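Local coordinates for protein squalene synthase HpnC (Alicyclobacillus acidocaldarius subsp. acidocaldarius, PDB 4HD1) that probably condenses or converts prenyl diphosphates on the way to squalene, as an all-helical member of the squalene/phytoene synthase family, at residues A[120-125]-A[182-187]; A[161-166]-A[221-226]; A[167-172]-A[250-255]; A[212-217]-A[259-264]. One frame throughout, in Å; residues are numbered along the deposited sequence.

Contact 1. Residues A[120-125]-A[182-187]; sequences HTYDTW and RIYVPR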
loop_
_atom_site.group_PDB
_atom_site.type_symbol
_atom_site.label_atom_id
_atom_site.label_comp_id
_atom_site.label_asym_id
_atom_site.label_seq_id
_atom_site.Cartn_x
_atom_site.Cartn_y
_atom_site.Cartn_z
ATOM N N HIS A 120 -10.752 14.139 3.636
ATOM C CA HIS A 120 -11.917 13.334 3.310
ATOM C C HIS A 120 -12.276 13.513 1.863
ATOM O O HIS A 120 -13.005 12.701 1.291
ATOM C CB HIS A 120 -13.079 13.702 4.222
ATOM C CG HIS A 120 -12.833 13.364 5.672
ATOM N ND1 HIS A 120 -12.119 14.160 6.488
ATOM C CD2 HIS A 120 -13.216 12.258 6.433
ATOM C CE1 HIS A 120 -12.054 13.600 7.711
ATOM N NE2 HIS A 120 -12.725 12.437 7.673
ATOM N N THR A 121 -11.764 14.585 1.262
ATOM C CA THR A 121 -11.950 14.854 -0.166
ATOM C C THR A 121 -10.610 15.273 -0.777
ATOM O O THR A 121 -9.742 15.799 -0.075
ATOM C CB THR A 121 -13.036 15.936 -0.444
ATOM O OG1 THR A 121 -12.573 17.229 -0.038
ATOM C CG2 THR A 121 -14.357 15.622 0.270
ATOM N N TYR A 122 -10.444 15.026 -2.075
ATOM C CA TYR A 122 -9.240 15.432 -2.804
ATOM C C TYR A 122 -9.556 16.416 -3.938
ATOM O O TYR A 122 -10.454 16.181 -4.756
ATOM C CB TYR A 122 -8.454 14.203 -3.305
ATOM C CG TYR A 122 -7.762 13.466 -2.172
ATOM C CD1 TYR A 122 -6.427 13.728 -1.852
ATOM C CD2 TYR A 122 -8.454 12.536 -1.393
ATOM C CE1 TYR A 122 -5.800 13.074 -0.799
ATOM C CE2 TYR A 122 -7.836 11.883 -0.336
ATOM C CZ TYR A 122 -6.514 12.155 -0.045
ATOM O OH TYR A 122 -5.909 11.508 1.002
ATOM N N ASP A 123 -8.817 17.522 -3.965
ATOM C CA ASP A 123 -9.034 18.590 -4.935
ATOM C C ASP A 123 -8.569 18.225 -6.347
ATOM O O ASP A 123 -9.331 18.356 -7.309
ATOM C CB ASP A 123 -8.332 19.864 -4.461
ATOM C CG ASP A 123 -9.028 21.116 -4.926
ATOM O OD1 ASP A 123 -8.940 21.443 -6.130
ATOM O OD2 ASP A 123 -9.657 21.777 -4.073
ATOM N N THR A 124 -7.317 17.776 -6.466
ATOM C CA THR A 124 -6.721 17.486 -7.775
ATOM C C THR A 124 -6.095 16.098 -7.842
ATOM O O THR A 124 -5.907 15.431 -6.820
ATOM C CB THR A 124 -5.660 18.542 -8.195
ATOM O OG1 THR A 124 -4.523 18.478 -7.322
ATOM C CG2 THR A 124 -6.245 19.957 -8.180
ATOM N N TRP A 125 -5.777 15.675 -9.062
ATOM C CA TRP A 125 -5.039 14.439 -9.299
ATOM C C TRP A 125 -3.712 14.443 -8.591
ATOM O O TRP A 125 -3.292 13.416 -8.059
ATOM C CB TRP A 125 -4.848 14.204 -10.795
ATOM C CG TRP A 125 -3.835 13.127 -11.100
ATOM C CD1 TRP A 125 -2.551 13.288 -11.613
ATOM C CD2 TRP A 125 -3.977 11.682 -10.881
ATOM N NE1 TRP A 125 -1.918 12.080 -11.740
ATOM C CE2 TRP A 125 -2.714 11.075 -11.321
ATOM C CE3 TRP A 125 -4.988 10.858 -10.398
ATOM C CZ2 TRP A 125 -2.498 9.706 -11.266
ATOM C CZ3 TRP A 125 -4.759 9.479 -10.349
ATOM C CH2 TRP A 125 -3.543 8.919 -10.772
ATOM N N ARG A 182 -15.591 9.361 2.899
ATOM C CA ARG A 182 -14.460 9.759 2.052
ATOM C C ARG A 182 -14.728 9.621 0.567
ATOM O O ARG A 182 -15.367 8.666 0.123
ATOM C CB ARG A 182 -13.228 8.918 2.372
ATOM C CG ARG A 182 -12.698 9.106 3.769
ATOM C CD ARG A 182 -11.738 7.992 4.130
ATOM N NE ARG A 182 -11.363 8.105 5.533
ATOM C CZ ARG A 182 -10.524 9.022 6.008
ATOM N NH1 ARG A 182 -9.953 9.903 5.188
ATOM N NH2 ARG A 182 -10.255 9.056 7.305
ATOM N N ILE A 183 -14.210 10.578 -0.195
ATOM C CA ILE A 183 -14.204 10.500 -1.648
ATOM C C ILE A 183 -12.793 10.782 -2.156
ATOM O O ILE A 183 -12.205 11.825 -1.848
ATOM C CB ILE A 183 -15.215 11.470 -2.295
ATOM C CG1 ILE A 183 -16.620 11.257 -1.702
ATOM C CG2 ILE A 183 -15.213 11.298 -3.815
ATOM C CD1 ILE A 183 -17.621 12.346 -2.033
ATOM N N TYR A 184 -12.262 9.837 -2.931
ATOM C CA TYR A 184 -10.908 9.921 -3.472
ATOM C C TYR A 184 -10.871 10.443 -4.906
ATOM O O TYR A 184 -9.812 10.865 -5.386
ATOM C CB TYR A 184 -10.204 8.561 -3.368
ATOM C CG TYR A 184 -9.903 8.167 -1.942
ATOM C CD1 TYR A 184 -8.801 8.701 -1.271
ATOM C CD2 TYR A 184 -10.728 7.282 -1.252
ATOM C CE1 TYR A 184 -8.523 8.361 0.047
ATOM C CE2 TYR A 184 -10.456 6.928 0.066
ATOM C CZ TYR A 184 -9.350 7.468 0.711
ATOM O OH TYR A 184 -9.072 7.127 2.018
ATOM N N VAL A 185 -12.018 10.416 -5.587
ATOM C CA VAL A 185 -12.108 10.963 -6.942
ATOM C C VAL A 185 -11.782 12.452 -6.872
ATOM O O VAL A 185 -12.417 13.170 -6.112
ATOM C CB VAL A 185 -13.502 10.756 -7.570
ATOM C CG1 VAL A 185 -13.486 11.172 -9.027
ATOM C CG2 VAL A 185 -13.932 9.304 -7.461
ATOM N N PRO A 186 -10.767 12.913 -7.626
ATOM C CA PRO A 186 -10.381 14.326 -7.551
ATOM C C PRO A 186 -11.504 15.273 -7.987
ATOM O O PRO A 186 -12.218 14.986 -8.959
ATOM C CB PRO A 186 -9.186 14.415 -8.505
ATOM C CG PRO A 186 -8.636 13.029 -8.545
ATOM C CD PRO A 186 -9.840 12.139 -8.472
ATOM N N ARG A 187 -11.630 16.391 -7.272
ATOM C CA ARG A 187 -12.684 17.383 -7.500
ATOM C C ARG A 187 -12.593 18.022 -8.891
ATOM O O ARG A 187 -13.611 18.210 -9.556
ATOM C CB ARG A 187 -12.651 18.463 -6.404
ATOM C CG ARG A 187 -14.020 19.027 -6.027
ATOM C CD ARG A 187 -13.929 20.257 -5.122
ATOM N NE ARG A 187 -14.275 19.974 -3.730
ATOM C CZ ARG A 187 -13.453 19.400 -2.854
ATOM N NH1 ARG A 187 -12.232 19.039 -3.227
ATOM N NH2 ARG A 187 -13.855 19.183 -1.611
HETATM O O HOH W 1 -12.636 14.068 -3.452
#
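His120 and Arg182 meet with their flat groups nearly parallel: the guanidinium lies on the imidazole with the planes 12° apart and the centres 4.7 Å apart, NH1 lying above the ring toward its rim. Arg182 reaches this place on a chain extended from CG to NE, and its NH1 also donates to the backbone O of Asp116, which helps to fix the stack. Next to this stack the backbones join directly, Ile183 N donating to His120 O over 2.9 Å. Tyr122 and Tyr184 lie side by side, pointing the same way. They meet rim to rim, Tyr122 CE2 being 3.5 Å from Tyr184 CD1, and neither ring covers the other; a hydrogen bond from Tyr184 OH to Asp116 OD1 anchors the second ring. Between the loops, water 1 takes the N-H of Tyr122 at 2.8 Å and lies within bonding reach of Ile183 O and Val185 O. Farther along, Arg187 N donates to Tyr122 O at 2.8 Å. In one of its two modelled conformers the Arg187 chain is bent at chi3 and its NH2 donates to Thr121 OG1, while NH1 and Asp123 OD2 form only a long ion pair; both links are therefore tentative. Pro186, with no N-H to satisfy, sets CB against the backbone of Thr124 and Trp125. The chemistry implies two irregular loops held mainly through backbone polar groups and one water, with a guanidinium-imidazole stack and a tyrosine pair packed alongside them.

Contact 2. Residues A[161-166]-A[221-226]; sequences TCTALQ and QALFDE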
loop_
_atom_site.group_PDB
_atom_site.type_symbol
_atom_site.label_atom_id
_atom_site.label_comp_id
_atom_site.label_asym_id
_atom_site.label_seq_id
_atom_site.Cartn_x
_atom_site.Cartn_y
_atom_site.Cartn_z
ATOM N N THR A 161 3.716 1.379 -10.235
ATOM C CA THR A 161 2.866 0.207 -10.026
ATOM C C THR A 161 2.053 0.290 -8.732
ATOM O O THR A 161 0.828 0.085 -8.747
ATOM C CB THR A 161 3.697 -1.086 -10.024
ATOM O OG1 THR A 161 4.416 -1.171 -11.254
ATOM C CG2 THR A 161 2.798 -2.312 -9.889
ATOM N N CYS A 162 2.732 0.577 -7.622
ATOM C CA CYS A 162 2.053 0.723 -6.337
ATOM C C CYS A 162 0.936 1.789 -6.408
ATOM O O CYS A 162 -0.186 1.542 -5.965
ATOM C CB CYS A 162 3.059 0.981 -5.212
ATOM S SG CYS A 162 3.949 -0.510 -4.699
ATOM N N THR A 163 1.229 2.940 -7.011
ATOM C CA THR A 163 0.222 3.994 -7.220
ATOM C C THR A 163 -0.923 3.546 -8.140
ATOM O O THR A 163 -2.102 3.792 -7.836
ATOM C CB THR A 163 0.866 5.285 -7.764
ATOM O OG1 THR A 163 1.723 5.838 -6.759
ATOM C CG2 THR A 163 -0.189 6.317 -8.158
ATOM N N ALA A 164 -0.580 2.891 -9.251
ATOM C CA ALA A 164 -1.591 2.365 -10.162
ATOM C C ALA A 164 -2.561 1.471 -9.401
ATOM O O ALA A 164 -3.774 1.565 -9.577
ATOM C CB ALA A 164 -0.945 1.595 -11.308
ATOM N N LEU A 165 -2.010 0.622 -8.538
ATOM C CA LEU A 165 -2.795 -0.348 -7.791
ATOM C C LEU A 165 -3.760 0.323 -6.806
ATOM O O LEU A 165 -4.940 -0.057 -6.720
ATOM C CB LEU A 165 -1.856 -1.318 -7.070
ATOM C CG LEU A 165 -2.313 -2.730 -6.699
ATOM C CD1 LEU A 165 -3.157 -3.403 -7.771
ATOM C CD2 LEU A 165 -1.078 -3.563 -6.401
ATOM N N GLN A 166 -3.269 1.330 -6.084
ATOM C CA GLN A 166 -4.119 2.059 -5.163
ATOM C C GLN A 166 -5.241 2.800 -5.891
ATOM O O GLN A 166 -6.384 2.811 -5.422
ATOM C CB GLN A 166 -3.326 3.019 -4.279
ATOM C CG GLN A 166 -4.223 3.647 -3.218
ATOM C CD GLN A 166 -3.479 4.297 -2.078
ATOM O OE1 GLN A 166 -2.724 3.644 -1.369
ATOM N NE2 GLN A 166 -3.721 5.589 -1.870
ATOM N N GLN A 221 -3.815 2.726 -15.875
ATOM C CA GLN A 221 -3.324 1.832 -16.919
ATOM C C GLN A 221 -1.952 2.283 -17.439
ATOM O O GLN A 221 -1.060 1.459 -17.635
ATOM C CB GLN A 221 -4.344 1.709 -18.057
ATOM C CG GLN A 221 -4.017 0.630 -19.084
ATOM C CD GLN A 221 -3.969 -0.768 -18.485
ATOM O OE1 GLN A 221 -4.990 -1.303 -18.026
ATOM N NE2 GLN A 221 -2.782 -1.370 -18.494
ATOM N N ALA A 222 -1.788 3.591 -17.634
ATOM C CA ALA A 222 -0.511 4.162 -18.069
ATOM C C ALA A 222 0.573 3.936 -17.022
ATOM O O ALA A 222 1.732 3.676 -17.362
ATOM C CB ALA A 222 -0.661 5.647 -18.373
ATOM N N LEU A 223 0.190 4.020 -15.750
ATOM C CA LEU A 223 1.118 3.735 -14.655
ATOM C C LEU A 223 1.526 2.255 -14.587
ATOM O O LEU A 223 2.704 1.944 -14.388
ATOM C CB LEU A 223 0.568 4.243 -13.316
ATOM C CG LEU A 223 0.571 5.776 -13.173
ATOM C CD1 LEU A 223 -0.283 6.213 -11.988
ATOM C CD2 LEU A 223 1.992 6.345 -13.089
ATOM N N PHE A 224 0.563 1.355 -14.766
ATOM C CA PHE A 224 0.878 -0.063 -14.944
ATOM C C PHE A 224 1.867 -0.292 -16.093
ATOM O O PHE A 224 2.872 -0.978 -15.907
ATOM C CB PHE A 224 -0.390 -0.906 -15.143
ATOM C CG PHE A 224 -1.112 -1.211 -13.864
ATOM C CD1 PHE A 224 -0.441 -1.806 -12.796
ATOM C CD2 PHE A 224 -2.464 -0.908 -13.719
ATOM C CE1 PHE A 224 -1.104 -2.082 -11.609
ATOM C CE2 PHE A 224 -3.130 -1.183 -12.530
ATOM C CZ PHE A 224 -2.447 -1.771 -11.477
ATOM N N ASP A 225 1.584 0.298 -17.259
ATOM C CA ASP A 225 2.449 0.179 -18.441
ATOM C C ASP A 225 3.881 0.632 -18.172
ATOM O O ASP A 225 4.827 -0.021 -18.593
ATOM C CB ASP A 225 1.884 0.979 -19.619
ATOM C CG ASP A 225 0.557 0.439 -20.121
ATOM O OD1 ASP A 225 0.122 -0.638 -19.654
ATOM O OD2 ASP A 225 -0.053 1.103 -20.991
ATOM N N GLU A 226 4.032 1.753 -17.474
ATOM C CA GLU A 226 5.352 2.232 -17.070
ATOM C C GLU A 226 5.988 1.318 -16.005
ATOM O O GLU A 226 7.187 1.032 -16.058
ATOM C CB GLU A 226 5.265 3.676 -16.570
ATOM C CG GLU A 226 6.604 4.392 -16.485
ATOM C CD GLU A 226 6.551 5.697 -15.696
ATOM O OE1 GLU A 226 5.442 6.162 -15.324
ATOM O OE2 GLU A 226 7.639 6.266 -15.443
HETATM O O HOH W 2 3.192 -2.494 -13.238
#
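Ala164 and Phe224 form the heart of this helix pair: the methyl CB stands over the middle of the phenyl ring, 3.5 Å from the centroid and only 3° off the ring normal, a CH-pi contact. Alanine suits the place, its single methyl fitting closely over the ring face. The same CB touches Leu223 CB at 3.7 Å, so one small residue receives two larger ones. At the far end of the ring Phe224 CZ approaches Leu165 CD1 at 4.1 Å, and on the other flank Leu223 CD1 meets Thr163 CG2 at 3.8 Å. Thr163 can offer its methyl here because its CG2 is anti to the backbone N, while its OG1 is hydrogen-bonded to Asp137. In the next shell, water 2 lies in plane at the edge of the Phe224 ring and bridges the helices, 2.7 Å from Thr161 OG1 and donating to Phe224 O over 3.1 Å. Leu253 of helix 236-257 packs on Phe224 as well. An alanine in place of Phe224 would probably open a gap over the Ala164 methyl and leave Leu165 CD1 without its partner across the interface. The axes of the two segments approach to 8.1 Å at 152°, a close antiparallel packing permitted by the small Ala164 and characteristic of the buried helix bundle of the squalene/phytoene synthase family.

Contact 3. Residues A[167-172]-A[250-255]; sequences VANHMQ and EAILAA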
loop_
_atom_site.group_PDB
_atom_site.type_symbol
_atom_site.label_atom_id
_atom_site.label_comp_id
_atom_site.label_asym_id
_atom_site.label_seq_id
_atom_site.Cartn_x
_atom_site.Cartn_y
_atom_site.Cartn_z
ATOM N N VAL A 167 -4.932 3.409 -7.031
ATOM C CA VAL A 167 -5.976 4.093 -7.794
ATOM C C VAL A 167 -7.035 3.096 -8.269
ATOM O O VAL A 167 -8.223 3.301 -8.035
ATOM C CB VAL A 167 -5.420 4.940 -8.954
ATOM C CG1 VAL A 167 -6.555 5.482 -9.808
ATOM C CG2 VAL A 167 -4.587 6.093 -8.412
ATOM N N ALA A 168 -6.602 2.008 -8.901
ATOM C CA ALA A 168 -7.521 0.944 -9.327
ATOM C C ALA A 168 -8.462 0.526 -8.195
ATOM O O ALA A 168 -9.675 0.406 -8.401
ATOM C CB ALA A 168 -6.750 -0.265 -9.853
ATOM N N ASN A 169 -7.894 0.318 -7.006
ATOM C CA ASN A 169 -8.672 -0.036 -5.820
ATOM C C ASN A 169 -9.619 1.060 -5.343
ATOM O O ASN A 169 -10.760 0.769 -4.987
ATOM C CB ASN A 169 -7.761 -0.495 -4.686
ATOM C CG ASN A 169 -7.289 -1.911 -4.876
ATOM O OD1 ASN A 169 -8.083 -2.846 -4.844
ATOM N ND2 ASN A 169 -5.996 -2.078 -5.099
ATOM N N HIS A 170 -9.153 2.308 -5.345
ATOM C CA HIS A 170 -10.023 3.446 -5.045
ATOM C C HIS A 170 -11.224 3.470 -5.952
ATOM O O HIS A 170 -12.356 3.654 -5.495
ATOM C CB HIS A 170 -9.272 4.768 -5.168
ATOM C CG HIS A 170 -8.403 5.102 -3.977
ATOM N ND1 HIS A 170 -8.753 4.800 -2.709
ATOM C CD2 HIS A 170 -7.175 5.764 -3.900
ATOM C CE1 HIS A 170 -7.791 5.227 -1.866
ATOM N NE2 HIS A 170 -6.828 5.819 -2.597
HETATM N N MSE A 171 -10.991 3.263 -7.245
HETATM C CA MSE A 171 -12.055 3.375 -8.243
HETATM C C MSE A 171 -13.119 2.285 -8.115
HETATM O O MSE A 171 -14.308 2.566 -8.244
HETATM C CB MSE A 171 -11.485 3.439 -9.660
HETATM C CG MSE A 171 -10.604 4.659 -9.934
HETATM SE SE MSE A 171 -11.417 6.387 -9.482
HETATM C CE MSE A 171 -10.652 6.710 -7.710
ATOM N N GLN A 172 -12.703 1.054 -7.840
ATOM C CA GLN A 172 -13.672 -0.014 -7.607
ATOM C C GLN A 172 -14.350 0.089 -6.232
ATOM O O GLN A 172 -15.295 -0.648 -5.955
ATOM C CB GLN A 172 -13.037 -1.396 -7.800
ATOM C CG GLN A 172 -12.165 -1.858 -6.644
ATOM C CD GLN A 172 -11.972 -3.367 -6.605
ATOM O OE1 GLN A 172 -12.531 -4.108 -7.415
ATOM N NE2 GLN A 172 -11.177 -3.828 -5.648
ATOM N N GLU A 250 -4.727 -4.731 -13.287
ATOM C CA GLU A 250 -5.249 -4.580 -14.643
ATOM C C GLU A 250 -6.646 -5.172 -14.749
ATOM O O GLU A 250 -7.515 -4.608 -15.424
ATOM C CB GLU A 250 -4.319 -5.228 -15.673
ATOM C CG GLU A 250 -3.061 -4.424 -15.968
ATOM C CD GLU A 250 -2.210 -5.025 -17.079
ATOM O OE1 GLU A 250 -2.115 -6.276 -17.181
ATOM O OE2 GLU A 250 -1.622 -4.238 -17.855
ATOM N N ALA A 251 -6.863 -6.297 -14.071
ATOM C CA ALA A 251 -8.171 -6.950 -14.072
ATOM C C ALA A 251 -9.225 -6.114 -13.357
ATOM O O ALA A 251 -10.405 -6.177 -13.704
ATOM C CB ALA A 251 -8.083 -8.339 -13.463
ATOM N N ILE A 252 -8.804 -5.328 -12.368
ATOM C CA ILE A 252 -9.729 -4.415 -11.683
ATOM C C ILE A 252 -10.189 -3.327 -12.653
ATOM O O ILE A 252 -11.383 -3.024 -12.734
ATOM C CB ILE A 252 -9.122 -3.813 -10.392
ATOM C CG1 ILE A 252 -9.018 -4.892 -9.305
ATOM C CG2 ILE A 252 -9.959 -2.634 -9.889
ATOM C CD1 ILE A 252 -8.209 -4.498 -8.081
ATOM N N LEU A 253 -9.242 -2.765 -13.402
ATOM C CA LEU A 253 -9.548 -1.760 -14.422
ATOM C C LEU A 253 -10.480 -2.320 -15.492
ATOM O O LEU A 253 -11.428 -1.653 -15.907
ATOM C CB LEU A 253 -8.265 -1.233 -15.073
ATOM C CG LEU A 253 -7.230 -0.533 -14.186
ATOM C CD1 LEU A 253 -6.056 -0.057 -15.031
ATOM C CD2 LEU A 253 -7.830 0.618 -13.386
ATOM N N ALA A 254 -10.205 -3.552 -15.915
ATOM C CA ALA A 254 -10.982 -4.218 -16.957
ATOM C C ALA A 254 -12.435 -4.440 -16.544
ATOM O O ALA A 254 -13.337 -4.301 -17.363
ATOM C CB ALA A 254 -10.321 -5.533 -17.356
ATOM N N ALA A 255 -12.661 -4.766 -15.274
ATOM C CA ALA A 255 -14.020 -4.925 -14.749
ATOM C C ALA A 255 -14.771 -3.593 -14.673
ATOM O O ALA A 255 -15.988 -3.553 -14.869
ATOM C CB ALA A 255 -13.996 -5.603 -13.386
#
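Ile252 projects toward helix 152-172 and carries the largest share of this contact, spreading its two branches over a single turn. Its CG2, anti to the backbone N (the first torsion, to CG1, is -71°), lies 3.4 Å from Ala168 O and 4.0 Å from Ala168 CB. The other branch ends in CD1, which reaches 3.6 Å from Asn169 OD1. A beta-branched residue suits this place, since one branch can meet the small alanine while the other reaches the amides of Asn169 and Gln172. Ala168 points toward the partner helix and is short enough to let two side chains close on its methyl: besides Ile252, Leu253 brings CD2 to within 3.8 Å of Ala168 CB. Leu253 is also packed against Val217, Gln221 and Phe224 of helix 207-227, making it a joint between three helices. On the outer side, Gln172 crosses Ile252 at about a right angle. CB, CG and the amide of Gln172 pack against Ile252 CG2 and CD1, OE1 being 3.9 Å from CG2, while NE2 makes a weak hydrogen bond of 3.3 Å to Asn169 OD1. The axes of the two segments run roughly the same way, 33° apart, and approach to 9.2 Å. The chemistry implies cohesion mainly by van der Waals packing, without a hydrogen bond between the segments, grading from a buried Ala168-Leu253 side to a more exposed side where the amides of Asn169 and Gln172 meet Ile252.

Contact 4. Residues A[212-217]-A[259-264]; sequences CIALEV and QGYNPF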
loop_
_atom_site.group_PDB
_atom_site.type_symbol
_atom_site.label_atom_id
_atom_site.label_comp_id
_atom_site.label_asym_id
_atom_site.label_seq_id
_atom_site.Cartn_x
_atom_site.Cartn_y
_atom_site.Cartn_z
ATOM N N CYS A 212 -15.144 10.765 -15.908
ATOM C CA CYS A 212 -14.126 11.013 -14.890
ATOM C C CYS A 212 -13.467 9.720 -14.402
ATOM O O CYS A 212 -12.241 9.657 -14.271
ATOM C CB CYS A 212 -14.712 11.773 -13.708
ATOM S SG CYS A 212 -13.518 12.007 -12.377
ATOM N N ILE A 213 -14.287 8.707 -14.125
ATOM C CA ILE A 213 -13.805 7.374 -13.769
ATOM C C ILE A 213 -12.897 6.847 -14.886
ATOM O O ILE A 213 -11.803 6.345 -14.615
ATOM C CB ILE A 213 -14.970 6.383 -13.514
ATOM C CG1 ILE A 213 -15.985 6.939 -12.496
ATOM C CG2 ILE A 213 -14.444 5.018 -13.083
ATOM C CD1 ILE A 213 -15.526 7.004 -11.050
ATOM N N ALA A 214 -13.346 6.990 -16.134
ATOM C CA ALA A 214 -12.561 6.586 -17.306
ATOM C C ALA A 214 -11.197 7.263 -17.354
ATOM O O ALA A 214 -10.200 6.611 -17.642
ATOM C CB ALA A 214 -13.337 6.836 -18.594
ATOM N N LEU A 215 -11.153 8.560 -17.055
ATOM C CA LEU A 215 -9.887 9.289 -17.008
ATOM C C LEU A 215 -8.919 8.701 -15.975
ATOM O O LEU A 215 -7.719 8.585 -16.240
ATOM C CB LEU A 215 -10.121 10.774 -16.723
ATOM C CG LEU A 215 -8.861 11.650 -16.692
ATOM C CD1 LEU A 215 -8.209 11.729 -18.068
ATOM C CD2 LEU A 215 -9.164 13.040 -16.154
ATOM N N GLU A 216 -9.445 8.336 -14.807
ATOM C CA GLU A 216 -8.629 7.737 -13.743
ATOM C C GLU A 216 -8.118 6.356 -14.143
ATOM O O GLU A 216 -6.944 6.036 -13.942
ATOM C CB GLU A 216 -9.399 7.651 -12.413
ATOM C CG GLU A 216 -10.106 8.929 -11.965
ATOM C CD GLU A 216 -9.226 10.174 -11.982
ATOM O OE1 GLU A 216 -7.996 10.077 -12.173
ATOM O OE2 GLU A 216 -9.778 11.273 -11.797
ATOM N N VAL A 217 -9.014 5.551 -14.714
ATOM C CA VAL A 217 -8.676 4.227 -15.221
ATOM C C VAL A 217 -7.512 4.303 -16.217
ATOM O O VAL A 217 -6.548 3.543 -16.097
ATOM C CB VAL A 217 -9.911 3.532 -15.843
ATOM C CG1 VAL A 217 -9.518 2.252 -16.576
ATOM C CG2 VAL A 217 -10.944 3.236 -14.764
ATOM N N GLN A 259 -18.080 -2.329 -16.880
ATOM C CA GLN A 259 -19.243 -1.852 -16.133
ATOM C C GLN A 259 -19.608 -0.433 -16.551
ATOM O O GLN A 259 -20.359 0.253 -15.856
ATOM C CB GLN A 259 -18.993 -1.923 -14.624
ATOM C CG GLN A 259 -19.267 -3.291 -14.019
ATOM C CD GLN A 259 -18.726 -3.428 -12.608
ATOM O OE1 GLN A 259 -19.485 -3.618 -11.658
ATOM N NE2 GLN A 259 -17.410 -3.329 -12.463
ATOM N N GLY A 260 -19.071 -0.008 -17.693
ATOM C CA GLY A 260 -19.313 1.326 -18.232
ATOM C C GLY A 260 -18.893 2.439 -17.292
ATOM O O GLY A 260 -19.500 3.509 -17.285
ATOM N N TYR A 261 -17.858 2.176 -16.494
ATOM C CA TYR A 261 -17.302 3.148 -15.549
ATOM C C TYR A 261 -18.334 3.593 -14.503
ATOM O O TYR A 261 -18.402 4.767 -14.115
ATOM C CB TYR A 261 -16.664 4.330 -16.298
ATOM C CG TYR A 261 -15.666 3.884 -17.344
ATOM C CD1 TYR A 261 -16.045 3.719 -18.675
ATOM C CD2 TYR A 261 -14.349 3.594 -16.996
ATOM C CE1 TYR A 261 -15.139 3.294 -19.633
ATOM C CE2 TYR A 261 -13.433 3.170 -17.947
ATOM C CZ TYR A 261 -13.832 3.022 -19.263
ATOM O OH TYR A 261 -12.927 2.600 -20.208
ATOM N N ASN A 262 -19.126 2.624 -14.050
ATOM C CA ASN A 262 -20.181 2.857 -13.078
ATOM C C ASN A 262 -19.911 2.137 -11.753
ATOM O O ASN A 262 -20.044 0.912 -11.677
ATOM C CB ASN A 262 -21.537 2.422 -13.664
ATOM C CG ASN A 262 -22.669 2.488 -12.650
ATOM O OD1 ASN A 262 -22.982 3.550 -12.116
ATOM N ND2 ASN A 262 -23.291 1.346 -12.384
ATOM N N PRO A 263 -19.520 2.890 -10.703
ATOM C CA PRO A 263 -19.540 2.300 -9.364
ATOM C C PRO A 263 -20.994 2.228 -8.882
ATOM O O PRO A 263 -21.911 2.389 -9.690
ATOM C CB PRO A 263 -18.731 3.299 -8.537
ATOM C CG PRO A 263 -18.963 4.612 -9.214
ATOM C CD PRO A 263 -19.059 4.293 -10.683
ATOM N N PHE A 264 -21.207 1.988 -7.591
ATOM C CA PHE A 264 -22.561 1.969 -6.998
ATOM C C PHE A 264 -23.330 0.673 -7.280
ATOM O O PHE A 264 -23.470 0.250 -8.428
ATOM C CB PHE A 264 -23.408 3.197 -7.409
ATOM C CG PHE A 264 -22.649 4.511 -7.401
ATOM C CD1 PHE A 264 -21.979 4.951 -6.259
ATOM C CD2 PHE A 264 -22.622 5.321 -8.540
ATOM C CE1 PHE A 264 -21.282 6.161 -6.260
ATOM C CE2 PHE A 264 -21.934 6.535 -8.544
ATOM C CZ PHE A 264 -21.259 6.951 -7.405
#
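Ile213 O accepts the backbone N-H of Val217 over 2.9 Å, and this helical bond places the two residues one turn apart on the side of helix 207-227 that Tyr261 lies against. Between them sits Ala214, whose CB stands over the face of the tyrosine ring, 3.7 Å from its centroid and 10° off the normal, in a CH-pi contact. The small alanine lets the helix backbone come close: Ala214 CA is 3.5 Å from Tyr261 CD2. Val217 takes the rim instead, its CG2 near the ring plane and 4.0 Å from Tyr261 CE2. Toward the base of the tyrosine, Ile213 slides past in the opposite direction, CB to CB 3.9 Å, and its CG1 approaches Tyr261 O at 3.6 Å. Pro263 adds a looser apolar touch on Ile213. Tyr261 CG stands anti to its own carbonyl carbon (chi1 -52°), on the side where the ring meets Ala214, and Ile256 packs against the tyrosine from the preceding helix. An alanine in place of Tyr261 would probably leave the Ala214 methyl and Val217 CG2 without their aromatic partner and open a gap beside helix 207-227. The chain arrives here through a Schellman motif that ends helix 236-257, with Tyr261 N bonded to Ile256 O and Gly260 N to Arg257 O. Glycine readily adopts the positive phi that this motif needs at its C-prime position. The arrangement is thus a Schellman helix end whose following residue fastens the segment 259-264 to the adjacent helix of an all-alpha fold.

Overall arrangement
Contacts 2, 3 and 4 join three helices, 152-172, 207-227 and 236-257: contact 2 pairs the first two, contact 3 the first and third, and contact 4 the second with the loop that leaves the third. Their centres step along one side of the chain, about 10 Å from contact 2 to contact 3 and 9 Å from there to contact 4. Contact 1, about 15 to 18 Å from the others, ties the loops before helices 125-135 and 187-191 and adjoins the group through Trp125, Tyr184, Val185 and Pro186. Contact 1 closes before contact 4 opens, whereas every other pair interleaves in sequence, so distant parts of the family domain are knitted together.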